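Long-range contacts in acetyl-CoA acetyltransferase (Mycobacterium smegmatis, PDB 4EGV), which is a monomeric thiolase-like protein of the thiolase fold that probably has acyltransferase activity and carries an additional C-terminal domain: residues A[133-138]-A[277-282]; A[307-312]-A[445-450]; A[456-461]-A[474-479]. All blocks are in the same frame, centred on the assembly; numbering follows the deposited sequence.

How the interactions relate
Interaction 1 lies in the mixed sheet of the thiolase fold and is remote from the other two. Its centre is about 44 Å from that of interaction 2 and about 51 Å from that of interaction 3, which sits on the opposite side of the chain's centre. Interactions 2 and 3 are neighbours, their centres about 10 Å apart. Interaction 2 joins a loop of the thiolase part, 307-312, to the additional C-terminal domain, and interaction 3 is a bulged hairpin within that domain. They touch directly: L308 CD1 packs on I474 CG1 at 3.7 Å, and V445 CG1 lies 4.0 Å from R476 NH1. R482 serves both.

Interaction 1 of 3, residues A[133-138]-A[277-282]; sequences ENDVVL and MMSVES
Strands 136-143 and 271-279 are antiparallel neighbours in the mixed sheet of the thiolase fold, and this contact joins the beginning of the first to the end of the second. The 138 residues between the two segments include helices 191-206 and 210-230. V137 and M277 form a hydrogen-bonded pair: V137 N donates almost straight to M277 O at 3.0 Å (177°), and M277 N returns a bond to V137 O at 3.1 Å, nearly along the C=O axis. One step on, V136 and M278 are a non-hydrogen-bonded pair, and beyond them S279 N reaches D135 O only weakly. M278 CA also approaches D135 O, a CA-H...O contact of 3.4 Å.

The side chain of selenomethionine M278 starts alongside that of V136. Its CB lies 4.0 Å from D135 O. With V136 CG1 anti to the backbone N (chi1 -172°) and CG2 anti to the carbonyl carbon, both methyls of V136 reach M278 CG, the closest being V136 CG2 at 3.6 Å. Past CG the chain leads away from 133-138, and SE and CE leave the valine behind. This side chain also packs on V23 of strand 20-29, the next strand of the sheet. M277 and V137 occupy the other face, where F125 of helix 117-130 covers V137.

Strand 271-279 runs straight into helix 280-286, with S279 as its N-cap. S279 OG is gripped twice from the first turn. It accepts from S282 N, and the hydroxyl of S282, buried beside V136 CG2, donates to it as well, S282 OG to S279 OG measuring 3.1 Å.

Interaction 2 of 3, residues A[307-312]-A[445-450]; sequences LLERAD and VAITEK
Two irregular loops meet here, one from the thiolase fold, between strand 294-303 and helix 317-330, and one from the additional C-terminal domain, just ahead of strand 453-463. The contact therefore lies on the interface between the extra domain and the thiolase part. A single backbone bond ties them: V445 N donates to E309 O at 3.1 Å, with an N-H...O angle of 161°, in the carbonyl plane and on a lone pair.

The side chain of V445 continues the same approach. Its CG2, anti to the carbonyl carbon, reaches over the peptide oxygens of the other loop, 3.8 Å from R310 O and equally far from E309 O. I447 makes the second point of contact. Its terminal CD1 touches two side chains of the other loop, L308 CB and E309 CG, each at 4.1 Å, in directions nearly at right angles, while its CG1 lies beside L308 CB. The isoleucine crosses E309 at about a right angle, so it meets the aliphatic stem of the glutamate.

Further out, R482 of strand 482-487 bonds to both loops. Its NH1 bonds to L308 O and R310 O, and its backbone pairs with A446 and T448. L308 also packs on L484 of the C-terminal sheet. The side chain of R310 sets out away from 445-450 and is fully extended beyond CG (chi2 179°): NE bonds to P305 O, just before its own segment, while NH1 reaches I411 O in the turn between strands 402-409 and 414-421.

Interaction 3 of 3, residues A[456-461]-A[474-479]; sequences TIETYT and IGRLDD
A classic beta bulge interrupts the antiparallel hairpin formed by strands 453-463 and 470-476. E458 and T459 both face I474, whose carbonyl oxygen accepts from the two consecutive amides, E458 N at 2.9 Å and T459 N at 3.2 Å. I474 N answers with a bond to T459 O at 2.9 Å, coming from above the carbonyl plane. On the other side of the bulge, T456 and R476 make a regular hydrogen-bonded pair, and I457 lies across from G475 without hydrogen bonds between them. The extra residue turns the backbone at E458 (phi -96°, psi -42°) and sends its side chain toward strand 470-476.

There E458 runs out extended, CG anti to the backbone N, and crosses R476 obliquely. The salt bridge is formed by one atom on each side, E458 OE1 and R476 NE, 3.1 Å apart. The oxygen lies near the guanidinium plane, but NE comes at it from above the carboxylate plane, the two planes being 49° apart. R482 NE forms a second salt bridge to the same OE1, so two positive groups converge on it, which would favour the ionised carboxylate.

This hairpin belongs to the five-stranded antiparallel sheet of the additional C-terminal domain, a family grouped with OB folds. T459 links it to helix 191-206 of the rest of the protein: OG1, anti to the backbone N, bonds to L197 O. That torsion leaves the methyl to face the hairpin partner, where T459 CG2 lies alongside I474, 3.6 Å from its CD1 and 3.7 Å from its CB.

Interaction 1 of 3, residues A[133-138]-A[277-282]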
loop_
_atom_site.group_PDB
_atom_site.type_symbol
_atom_site.label_atom_id
_atom_site.label_comp_id
_atom_site.label_asym_id
_atom_site.label_seq_id
_atom_site.Cartn_x
_atom_site.Cartn_y
_atom_site.Cartn_z
ATOM N N GLU A 133 -12.709 -19.540 16.701
ATOM C CA GLU A 133 -13.559 -18.489 16.160
ATOM C C GLU A 133 -14.159 -18.819 14.795
ATOM O O GLU A 133 -15.379 -18.826 14.636
ATOM C CB GLU A 133 -12.786 -17.169 16.082
ATOM N N ASN A 134 -13.306 -19.078 13.809
ATOM C CA ASN A 134 -13.774 -19.243 12.468
ATOM C C ASN A 134 -13.096 -20.460 11.870
ATOM O O ASN A 134 -12.128 -20.918 12.423
ATOM C CB ASN A 134 -13.493 -17.968 11.683
ATOM C CG ASN A 134 -14.402 -16.844 12.056
ATOM O OD1 ASN A 134 -15.471 -16.752 11.569
ATOM N ND2 ASN A 134 -13.964 -15.993 12.932
ATOM N N ASP A 135 -13.611 -20.985 10.766
ATOM C CA ASP A 135 -13.102 -22.210 10.149
ATOM C C ASP A 135 -12.815 -22.104 8.655
ATOM O O ASP A 135 -11.839 -22.527 8.175
ATOM C CB ASP A 135 -14.075 -23.362 10.373
ATOM C CG ASP A 135 -14.087 -23.873 11.784
ATOM O OD1 ASP A 135 -13.059 -24.241 12.302
ATOM O OD2 ASP A 135 -15.136 -23.920 12.371
ATOM N N VAL A 136 -13.725 -21.561 7.922
ATOM C CA VAL A 136 -13.551 -21.248 6.503
ATOM C C VAL A 136 -13.964 -19.814 6.170
ATOM O O VAL A 136 -15.103 -19.407 6.380
ATOM C CB VAL A 136 -14.299 -22.222 5.580
ATOM C CG1 VAL A 136 -13.929 -21.985 4.121
ATOM C CG2 VAL A 136 -14.029 -23.638 5.982
ATOM N N VAL A 137 -13.020 -19.060 5.640
ATOM C CA VAL A 137 -13.233 -17.669 5.384
ATOM C C VAL A 137 -12.926 -17.355 3.930
ATOM O O VAL A 137 -11.989 -17.860 3.370
ATOM C CB VAL A 137 -12.334 -16.810 6.318
ATOM C CG1 VAL A 137 -12.454 -15.286 6.017
ATOM C CG2 VAL A 137 -12.632 -17.111 7.779
ATOM N N LEU A 138 -13.744 -16.512 3.331
ATOM C CA LEU A 138 -13.500 -15.971 1.994
ATOM C C LEU A 138 -13.329 -14.457 2.031
ATOM O O LEU A 138 -14.160 -13.742 2.531
ATOM C CB LEU A 138 -14.623 -16.354 1.001
ATOM C CG LEU A 138 -14.397 -15.950 -0.465
ATOM C CD1 LEU A 138 -13.136 -16.641 -1.022
ATOM C CD2 LEU A 138 -15.578 -16.245 -1.344
HETATM N N MSE A 277 -9.305 -19.204 2.666
HETATM C CA MSE A 277 -8.474 -19.542 3.797
HETATM C C MSE A 277 -9.228 -20.446 4.738
HETATM O O MSE A 277 -10.438 -20.340 4.876
HETATM C CB MSE A 277 -8.142 -18.271 4.516
HETATM C CG MSE A 277 -6.982 -18.366 5.496
HETATM SE SE MSE A 277 -6.625 -16.609 6.381
HETATM C CE MSE A 277 -7.083 -15.456 4.881
HETATM N N MSE A 278 -8.501 -21.320 5.411
HETATM C CA MSE A 278 -9.098 -22.411 6.181
HETATM C C MSE A 278 -8.161 -22.884 7.280
HETATM O O MSE A 278 -6.970 -22.657 7.225
HETATM C CB MSE A 278 -9.302 -23.620 5.268
HETATM C CG MSE A 278 -10.637 -23.848 4.688
HETATM SE SE MSE A 278 -10.563 -25.326 3.366
HETATM C CE MSE A 278 -8.691 -25.669 3.549
ATOM N N SER A 279 -8.717 -23.604 8.247
ATOM C CA SER A 279 -7.944 -24.412 9.156
ATOM C C SER A 279 -7.487 -25.626 8.397
ATOM O O SER A 279 -8.171 -26.120 7.539
ATOM C CB SER A 279 -8.768 -24.804 10.378
ATOM O OG SER A 279 -9.911 -25.533 10.034
ATOM N N VAL A 280 -6.303 -26.093 8.714
ATOM C CA VAL A 280 -5.762 -27.333 8.183
ATOM C C VAL A 280 -6.736 -28.540 8.349
ATOM O O VAL A 280 -6.820 -29.414 7.492
ATOM C CB VAL A 280 -4.321 -27.501 8.781
ATOM C CG1 VAL A 280 -3.939 -28.910 9.158
ATOM C CG2 VAL A 280 -3.305 -26.813 7.900
ATOM N N GLU A 281 -7.492 -28.540 9.434
ATOM C CA GLU A 281 -8.548 -29.491 9.676
ATOM C C GLU A 281 -9.686 -29.403 8.676
ATOM O O GLU A 281 -10.185 -30.409 8.207
ATOM C CB GLU A 281 -9.096 -29.279 11.067
ATOM C CG GLU A 281 -10.171 -30.265 11.488
ATOM C CD GLU A 281 -10.814 -29.902 12.832
ATOM O OE1 GLU A 281 -10.675 -28.745 13.329
ATOM O OE2 GLU A 281 -11.460 -30.788 13.408
ATOM N N SER A 282 -10.119 -28.201 8.355
ATOM C CA SER A 282 -11.089 -28.038 7.273
ATOM C C SER A 282 -10.544 -28.405 5.891
ATOM O O SER A 282 -11.262 -28.919 5.051
ATOM C CB SER A 282 -11.644 -26.627 7.249
ATOM O OG SER A 282 -12.384 -26.354 8.400
#

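Interaction 2 of 3, residues A[307-312]-A[445-450]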
loop_
_atom_site.group_PDB
_atom_site.type_symbol
_atom_site.label_atom_id
_atom_site.label_comp_id
_atom_site.label_asym_id
_atom_site.label_seq_id
_atom_site.Cartn_x
_atom_site.Cartn_y
_atom_site.Cartn_z
ATOM N N LEU A 307 0.069 13.178 9.693
ATOM C CA LEU A 307 1.178 13.659 8.941
ATOM C C LEU A 307 1.953 14.761 9.620
ATOM O O LEU A 307 3.086 14.695 9.699
ATOM C CB LEU A 307 0.745 14.031 7.533
ATOM C CG LEU A 307 1.811 14.614 6.641
ATOM C CD1 LEU A 307 2.928 13.672 6.525
ATOM C CD2 LEU A 307 1.223 14.907 5.308
ATOM N N LEU A 308 1.403 15.778 10.166
ATOM C CA LEU A 308 2.302 16.796 10.703
ATOM C C LEU A 308 2.952 16.542 12.090
ATOM O O LEU A 308 3.708 17.370 12.587
ATOM C CB LEU A 308 1.489 18.045 10.770
ATOM C CG LEU A 308 1.364 19.050 9.635
ATOM C CD1 LEU A 308 2.399 19.057 8.550
ATOM C CD2 LEU A 308 -0.058 19.394 9.245
ATOM N N GLU A 309 2.616 15.423 12.720
ATOM C CA GLU A 309 3.135 15.066 14.039
ATOM C C GLU A 309 4.417 14.228 13.925
ATOM O O GLU A 309 5.181 14.128 14.877
ATOM C CB GLU A 309 2.068 14.292 14.834
ATOM C CG GLU A 309 0.939 15.143 15.466
ATOM C CD GLU A 309 -0.260 14.312 16.037
ATOM O OE1 GLU A 309 -0.237 13.040 16.046
ATOM O OE2 GLU A 309 -1.242 14.957 16.491
ATOM N N ARG A 310 4.638 13.638 12.748
ATOM C CA ARG A 310 5.732 12.677 12.495
ATOM C C ARG A 310 7.110 13.290 12.647
ATOM O O ARG A 310 7.359 14.386 12.144
ATOM C CB ARG A 310 5.609 12.031 11.103
ATOM C CG ARG A 310 4.370 11.248 10.923
ATOM C CD ARG A 310 4.234 10.642 9.566
ATOM N NE ARG A 310 2.864 10.158 9.429
ATOM C CZ ARG A 310 2.309 9.695 8.323
ATOM N NH1 ARG A 310 3.005 9.596 7.193
ATOM N NH2 ARG A 310 1.049 9.324 8.380
ATOM N N ALA A 311 7.996 12.561 13.330
ATOM C CA ALA A 311 9.361 13.011 13.614
ATOM C C ALA A 311 10.107 13.388 12.315
ATOM O O ALA A 311 10.762 14.418 12.220
ATOM C CB ALA A 311 10.110 11.958 14.422
ATOM N N ASP A 312 9.972 12.542 11.307
ATOM C CA ASP A 312 10.520 12.818 9.998
ATOM C C ASP A 312 9.423 12.615 8.966
ATOM O O ASP A 312 8.930 11.517 8.799
ATOM C CB ASP A 312 11.672 11.870 9.722
ATOM C CG ASP A 312 12.569 12.349 8.591
ATOM O OD1 ASP A 312 12.244 13.380 7.944
ATOM O OD2 ASP A 312 13.610 11.686 8.346
ATOM N N VAL A 445 5.872 16.127 17.142
ATOM C CA VAL A 445 6.266 17.491 16.731
ATOM C C VAL A 445 5.066 18.436 16.884
ATOM O O VAL A 445 3.925 18.047 16.609
ATOM C CB VAL A 445 6.816 17.514 15.275
ATOM C CG1 VAL A 445 7.150 18.908 14.816
ATOM C CG2 VAL A 445 8.011 16.622 15.119
ATOM N N ALA A 446 5.330 19.652 17.362
ATOM C CA ALA A 446 4.274 20.609 17.705
ATOM C C ALA A 446 3.795 21.373 16.470
ATOM O O ALA A 446 4.572 21.631 15.568
ATOM C CB ALA A 446 4.746 21.566 18.802
ATOM N N ILE A 447 2.507 21.701 16.434
ATOM C CA ILE A 447 1.877 22.392 15.299
ATOM C C ILE A 447 1.308 23.751 15.773
ATOM O O ILE A 447 0.659 23.839 16.822
ATOM C CB ILE A 447 0.727 21.531 14.639
ATOM C CG1 ILE A 447 1.197 20.102 14.340
ATOM C CG2 ILE A 447 0.207 22.190 13.362
ATOM C CD1 ILE A 447 0.142 19.046 14.558
ATOM N N THR A 448 1.591 24.804 15.019
ATOM C CA THR A 448 0.918 26.072 15.204
ATOM C C THR A 448 -0.007 26.228 14.010
ATOM O O THR A 448 0.461 26.473 12.895
ATOM C CB THR A 448 1.913 27.260 15.230
ATOM O OG1 THR A 448 3.075 26.905 15.992
ATOM C CG2 THR A 448 1.260 28.528 15.821
ATOM N N GLU A 449 -1.312 26.066 14.232
ATOM C CA GLU A 449 -2.281 26.145 13.132
ATOM C C GLU A 449 -2.286 27.532 12.472
ATOM O O GLU A 449 -2.183 27.620 11.253
ATOM C CB GLU A 449 -3.687 25.671 13.562
ATOM C CG GLU A 449 -3.729 24.205 14.039
ATOM C CD GLU A 449 -5.151 23.623 14.188
ATOM O OE1 GLU A 449 -5.910 24.035 15.090
ATOM O OE2 GLU A 449 -5.514 22.724 13.417
ATOM N N LYS A 450 -2.351 28.597 13.280
ATOM C CA LYS A 450 -2.413 29.973 12.771
ATOM C C LYS A 450 -1.059 30.676 12.788
ATOM O O LYS A 450 -0.847 31.583 13.558
ATOM C CB LYS A 450 -3.413 30.788 13.590
ATOM C CG LYS A 450 -4.833 30.251 13.584
ATOM C CD LYS A 450 -5.765 31.288 14.190
ATOM C CE LYS A 450 -7.229 31.004 13.847
ATOM N NZ LYS A 450 -7.879 30.291 14.965
#

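Interaction 3 of 3, residues A[456-461]-A[474-479]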
loop_
_atom_site.group_PDB
_atom_site.type_symbol
_atom_site.label_atom_id
_atom_site.label_comp_id
_atom_site.label_asym_id
_atom_site.label_seq_id
_atom_site.Cartn_x
_atom_site.Cartn_y
_atom_site.Cartn_z
ATOM N N THR A 456 10.967 28.519 7.961
ATOM C CA THR A 456 11.802 27.745 7.029
ATOM C C THR A 456 10.945 26.673 6.328
ATOM O O THR A 456 10.081 26.046 6.944
ATOM C CB THR A 456 13.035 27.089 7.786
ATOM O OG1 THR A 456 13.782 28.101 8.474
ATOM C CG2 THR A 456 13.992 26.305 6.833
ATOM N N ILE A 457 11.184 26.492 5.030
ATOM C CA ILE A 457 10.555 25.424 4.257
ATOM C C ILE A 457 11.131 24.053 4.674
ATOM O O ILE A 457 12.338 23.835 4.594
ATOM C CB ILE A 457 10.728 25.670 2.761
ATOM C CG1 ILE A 457 9.937 26.905 2.351
ATOM C CG2 ILE A 457 10.262 24.481 1.987
ATOM C CD1 ILE A 457 10.115 27.311 0.929
ATOM N N GLU A 458 10.282 23.142 5.153
ATOM C CA GLU A 458 10.756 21.793 5.456
ATOM C C GLU A 458 10.489 20.864 4.278
ATOM O O GLU A 458 11.335 20.050 3.910
ATOM C CB GLU A 458 10.158 21.246 6.762
ATOM C CG GLU A 458 10.930 20.046 7.296
ATOM C CD GLU A 458 10.304 19.409 8.514
ATOM O OE1 GLU A 458 9.338 19.973 9.050
ATOM O OE2 GLU A 458 10.764 18.331 8.925
ATOM N N THR A 459 9.306 21.022 3.695
ATOM C CA THR A 459 8.906 20.307 2.492
ATOM C C THR A 459 7.802 21.080 1.746
ATOM O O THR A 459 7.243 22.048 2.243
ATOM C CB THR A 459 8.523 18.847 2.804
ATOM O OG1 THR A 459 8.295 18.127 1.591
ATOM C CG2 THR A 459 7.313 18.789 3.690
ATOM N N TYR A 460 7.526 20.645 0.530
ATOM C CA TYR A 460 6.731 21.395 -0.415
ATOM C C TYR A 460 6.182 20.454 -1.485
ATOM O O TYR A 460 6.675 19.340 -1.707
ATOM C CB TYR A 460 7.596 22.485 -1.087
ATOM C CG TYR A 460 8.685 21.928 -1.992
ATOM C CD1 TYR A 460 8.501 21.837 -3.375
ATOM C CD2 TYR A 460 9.895 21.476 -1.460
ATOM C CE1 TYR A 460 9.482 21.313 -4.204
ATOM C CE2 TYR A 460 10.896 20.948 -2.285
ATOM C CZ TYR A 460 10.681 20.873 -3.668
ATOM O OH TYR A 460 11.658 20.348 -4.487
ATOM N N THR A 461 5.148 20.923 -2.156
ATOM C CA THR A 461 4.789 20.371 -3.448
ATOM C C THR A 461 4.175 21.475 -4.320
ATOM O O THR A 461 3.894 22.567 -3.828
ATOM C CB THR A 461 3.870 19.129 -3.289
ATOM O OG1 THR A 461 3.622 18.532 -4.566
ATOM C CG2 THR A 461 2.588 19.485 -2.580
ATOM N N ILE A 474 4.991 22.779 3.928
ATOM C CA ILE A 474 5.108 22.571 5.365
ATOM C C ILE A 474 6.359 23.298 5.811
ATOM O O ILE A 474 7.435 23.073 5.279
ATOM C CB ILE A 474 5.206 21.092 5.737
ATOM C CG1 ILE A 474 3.897 20.355 5.452
ATOM C CG2 ILE A 474 5.578 20.928 7.206
ATOM C CD1 ILE A 474 4.059 18.892 5.267
ATOM N N GLY A 475 6.201 24.121 6.817
ATOM C CA GLY A 475 7.288 24.906 7.340
ATOM C C GLY A 475 7.589 24.741 8.798
ATOM O O GLY A 475 6.933 24.049 9.503
ATOM N N ARG A 476 8.628 25.398 9.230
ATOM C CA ARG A 476 9.071 25.319 10.583
ATOM C C ARG A 476 9.118 26.736 11.007
ATOM O O ARG A 476 9.418 27.580 10.218
ATOM C CB ARG A 476 10.504 24.859 10.583
ATOM C CG ARG A 476 10.794 23.482 10.997
ATOM C CD ARG A 476 9.760 22.818 11.810
ATOM N NE ARG A 476 10.043 21.410 11.719
ATOM C CZ ARG A 476 10.374 20.644 12.730
ATOM N NH1 ARG A 476 10.400 21.128 13.944
ATOM N NH2 ARG A 476 10.667 19.399 12.523
ATOM N N LEU A 477 8.904 27.029 12.267
ATOM C CA LEU A 477 9.255 28.357 12.739
ATOM C C LEU A 477 10.579 28.419 13.506
ATOM O O LEU A 477 11.376 27.503 13.477
ATOM C CB LEU A 477 8.153 28.920 13.587
ATOM C CG LEU A 477 6.907 29.201 12.811
ATOM C CD1 LEU A 477 5.826 29.329 13.772
ATOM C CD2 LEU A 477 7.082 30.450 12.068
ATOM N N ASP A 478 10.789 29.523 14.202
ATOM C CA ASP A 478 11.899 29.656 15.104
ATOM C C ASP A 478 11.605 28.793 16.322
ATOM O O ASP A 478 12.417 28.023 16.755
ATOM C CB ASP A 478 12.049 31.110 15.494
ATOM C CG ASP A 478 12.449 31.992 14.338
ATOM O OD1 ASP A 478 13.177 31.530 13.466
ATOM O OD2 ASP A 478 12.051 33.165 14.312
ATOM N N ASP A 479 10.412 28.932 16.856
ATOM C CA ASP A 479 9.875 28.058 17.899
ATOM C C ASP A 479 10.088 26.534 17.630
ATOM O O ASP A 479 10.054 25.726 18.546
ATOM C CB ASP A 479 8.369 28.421 17.935
ATOM C CG ASP A 479 7.654 28.109 19.261
ATOM O OD1 ASP A 479 8.253 27.785 20.310
ATOM O OD2 ASP A 479 6.416 28.224 19.237
#